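Local coordinates for Dps family protein (Staphylococcus aureus subsp. aureus, PDB 2D5K) that assembles into a twelve-subunit ferritin-like shell that probably stores iron and compacts the nucleoid, as in many Dps proteins, at residues E11-V16 with E61-V66. Numbering follows the deposited sequence.
Sequences ELNQQV and ERILAV
I63 reaches L12 with CG1 anti to its carbonyl carbon (chi1 -71°) and an extended chi2 of 178°, which pushes CD1 out toward helix 5-32; L12 CG is likewise anti to its carbonyl carbon, and the two side chains lie alongside each other, pointing opposite ways. Where they overlap the packing is tight: CB of L12 lies 3.5 Å from I63 CG1, and the L12 branch CD1 closes on the same CG1 at 3.7 Å. The tip of I63 is wedged between neighbours one turn apart, with CD1 3.6 Å from L12 CB and 4.3 Å from V16 CG2. N13 lies across this tip at about a right angle, its OD1 only 3.1 Å from I63 CD1. The amide's polar partners lie in the loop after helix 38-65: OD1 accepts a hydrogen bond from V71 N, and ND2 donates to N69 O. Beyond L12, R62 adds the aliphatic part of its chain, CG standing 4.0 Å from L12 CD1. Its guanidinium turns to other partners, a salt bridge to D122 and another to D137 of a neighbouring subunit, while V66 CG1 sits over one face, 3.3 Å above the plane and toward the rim. F129 of helix 123-147 also packs on L12. The local axes, 10.2 Å apart, run nearly antiparallel at 158°. This small, largely apolar contact joins the first two helices of the ferritin-like four-helix bundle near the C-terminal end of helix 38-65.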
loop_
_atom_site.group_PDB
_atom_site.type_symbol
_atom_site.label_atom_id
_atom_site.label_comp_id
_atom_site.label_asym_id
_atom_site.label_seq_id
_atom_site.Cartn_x
_atom_site.Cartn_y
_atom_site.Cartn_z
ATOM N N GLU B 11 15.034 -34.673 -14.211
ATOM C CA GLU B 11 15.701 -33.376 -14.296
ATOM C C GLU B 11 15.099 -32.394 -13.292
ATOM O O GLU B 11 15.817 -31.592 -12.691
ATOM C CB GLU B 11 15.576 -32.794 -15.708
ATOM C CG GLU B 11 16.351 -33.555 -16.776
ATOM C CD GLU B 11 17.820 -33.704 -16.432
ATOM O OE1 GLU B 11 18.426 -32.718 -15.957
ATOM O OE2 GLU B 11 18.373 -34.806 -16.648
ATOM N N LEU B 12 13.781 -32.449 -13.125
ATOM C CA LEU B 12 13.099 -31.565 -12.186
ATOM C C LEU B 12 13.526 -31.876 -10.752
ATOM O O LEU B 12 13.829 -30.965 -9.976
ATOM C CB LEU B 12 11.575 -31.704 -12.329
ATOM C CG LEU B 12 10.964 -31.068 -13.586
ATOM C CD1 LEU B 12 9.554 -31.606 -13.821
ATOM C CD2 LEU B 12 10.940 -29.549 -13.427
ATOM N N ASN B 13 13.561 -33.159 -10.401
ATOM C CA ASN B 13 13.966 -33.542 -9.052
ATOM C C ASN B 13 15.429 -33.211 -8.781
ATOM O O ASN B 13 15.794 -32.895 -7.650
ATOM C CB ASN B 13 13.715 -35.033 -8.797
ATOM C CG ASN B 13 12.348 -35.292 -8.198
ATOM O OD1 ASN B 13 11.858 -34.502 -7.388
ATOM N ND2 ASN B 13 11.729 -36.405 -8.582
ATOM N N GLN B 14 16.262 -33.282 -9.814
ATOM C CA GLN B 14 17.674 -32.955 -9.657
ATOM C C GLN B 14 17.780 -31.521 -9.146
ATOM O O GLN B 14 18.597 -31.227 -8.275
ATOM C CB GLN B 14 18.411 -33.092 -10.989
ATOM C CG GLN B 14 19.854 -32.585 -10.972
ATOM C CD GLN B 14 20.773 -33.423 -10.094
ATOM O OE1 GLN B 14 20.974 -34.613 -10.342
ATOM N NE2 GLN B 14 21.336 -32.801 -9.063
ATOM N N GLN B 15 16.947 -30.630 -9.682
ATOM C CA GLN B 15 16.968 -29.238 -9.249
ATOM C C GLN B 15 16.301 -29.061 -7.885
ATOM O O GLN B 15 16.731 -28.229 -7.092
ATOM C CB GLN B 15 16.293 -28.331 -10.283
ATOM C CG GLN B 15 17.014 -28.274 -11.628
ATOM C CD GLN B 15 18.506 -28.027 -11.480
ATOM O OE1 GLN B 15 18.931 -27.168 -10.707
ATOM N NE2 GLN B 15 19.307 -28.778 -12.227
ATOM N N VAL B 16 15.252 -29.830 -7.603
ATOM C CA VAL B 16 14.604 -29.712 -6.297
ATOM C C VAL B 16 15.661 -30.053 -5.250
ATOM O O VAL B 16 15.769 -29.388 -4.215
ATOM C CB VAL B 16 13.407 -30.684 -6.142
ATOM C CG1 VAL B 16 12.854 -30.605 -4.719
ATOM C CG2 VAL B 16 12.313 -30.326 -7.134
ATOM N N GLU B 61 5.906 -28.683 -7.592
ATOM C CA GLU B 61 4.498 -28.718 -7.975
ATOM C C GLU B 61 4.305 -28.984 -9.463
ATOM O O GLU B 61 3.208 -29.333 -9.896
ATOM C CB GLU B 61 3.792 -27.429 -7.558
ATOM C CG GLU B 61 3.910 -27.160 -6.060
ATOM C CD GLU B 61 2.811 -26.272 -5.519
ATOM O OE1 GLU B 61 2.353 -25.366 -6.245
ATOM O OE2 GLU B 61 2.415 -26.474 -4.351
ATOM N N ARG B 62 5.365 -28.817 -10.250
ATOM C CA ARG B 62 5.270 -29.111 -11.675
ATOM C C ARG B 62 5.349 -30.627 -11.781
ATOM O O ARG B 62 4.622 -31.247 -12.559
ATOM C CB ARG B 62 6.421 -28.472 -12.459
ATOM C CG ARG B 62 6.504 -28.944 -13.918
ATOM C CD ARG B 62 5.177 -28.728 -14.658
ATOM N NE ARG B 62 5.190 -29.323 -15.998
ATOM C CZ ARG B 62 4.111 -29.472 -16.758
ATOM N NH1 ARG B 62 2.924 -29.069 -16.316
ATOM N NH2 ARG B 62 4.211 -30.036 -17.958
ATOM N N ILE B 63 6.239 -31.223 -10.991
ATOM C CA ILE B 63 6.394 -32.671 -10.976
ATOM C C ILE B 63 5.041 -33.283 -10.632
ATOM O O ILE B 63 4.653 -34.316 -11.185
ATOM C CB ILE B 63 7.445 -33.119 -9.930
ATOM C CG1 ILE B 63 8.850 -32.719 -10.396
ATOM C CG2 ILE B 63 7.378 -34.623 -9.729
ATOM C CD1 ILE B 63 9.950 -33.063 -9.410
ATOM N N LEU B 64 4.322 -32.638 -9.719
ATOM C CA LEU B 64 3.003 -33.114 -9.316
ATOM C C LEU B 64 2.033 -32.961 -10.486
ATOM O O LEU B 64 1.205 -33.836 -10.742
ATOM C CB LEU B 64 2.501 -32.313 -8.111
ATOM C CG LEU B 64 3.320 -32.457 -6.822
ATOM C CD1 LEU B 64 2.928 -31.371 -5.831
ATOM C CD2 LEU B 64 3.105 -33.845 -6.226
ATOM N N ALA B 65 2.154 -31.847 -11.202
ATOM C CA ALA B 65 1.289 -31.567 -12.341
ATOM C C ALA B 65 1.461 -32.569 -13.486
ATOM O O ALA B 65 0.580 -32.691 -14.337
ATOM C CB ALA B 65 1.533 -30.142 -12.843
ATOM N N VAL B 66 2.589 -33.276 -13.515
ATOM C CA VAL B 66 2.821 -34.272 -14.562
ATOM C C VAL B 66 2.695 -35.688 -14.002
ATOM O O VAL B 66 3.088 -36.665 -14.644
ATOM C CB VAL B 66 4.211 -34.106 -15.238
ATOM C CG1 VAL B 66 4.303 -32.740 -15.887
ATOM C CG2 VAL B 66 5.331 -34.298 -14.221
#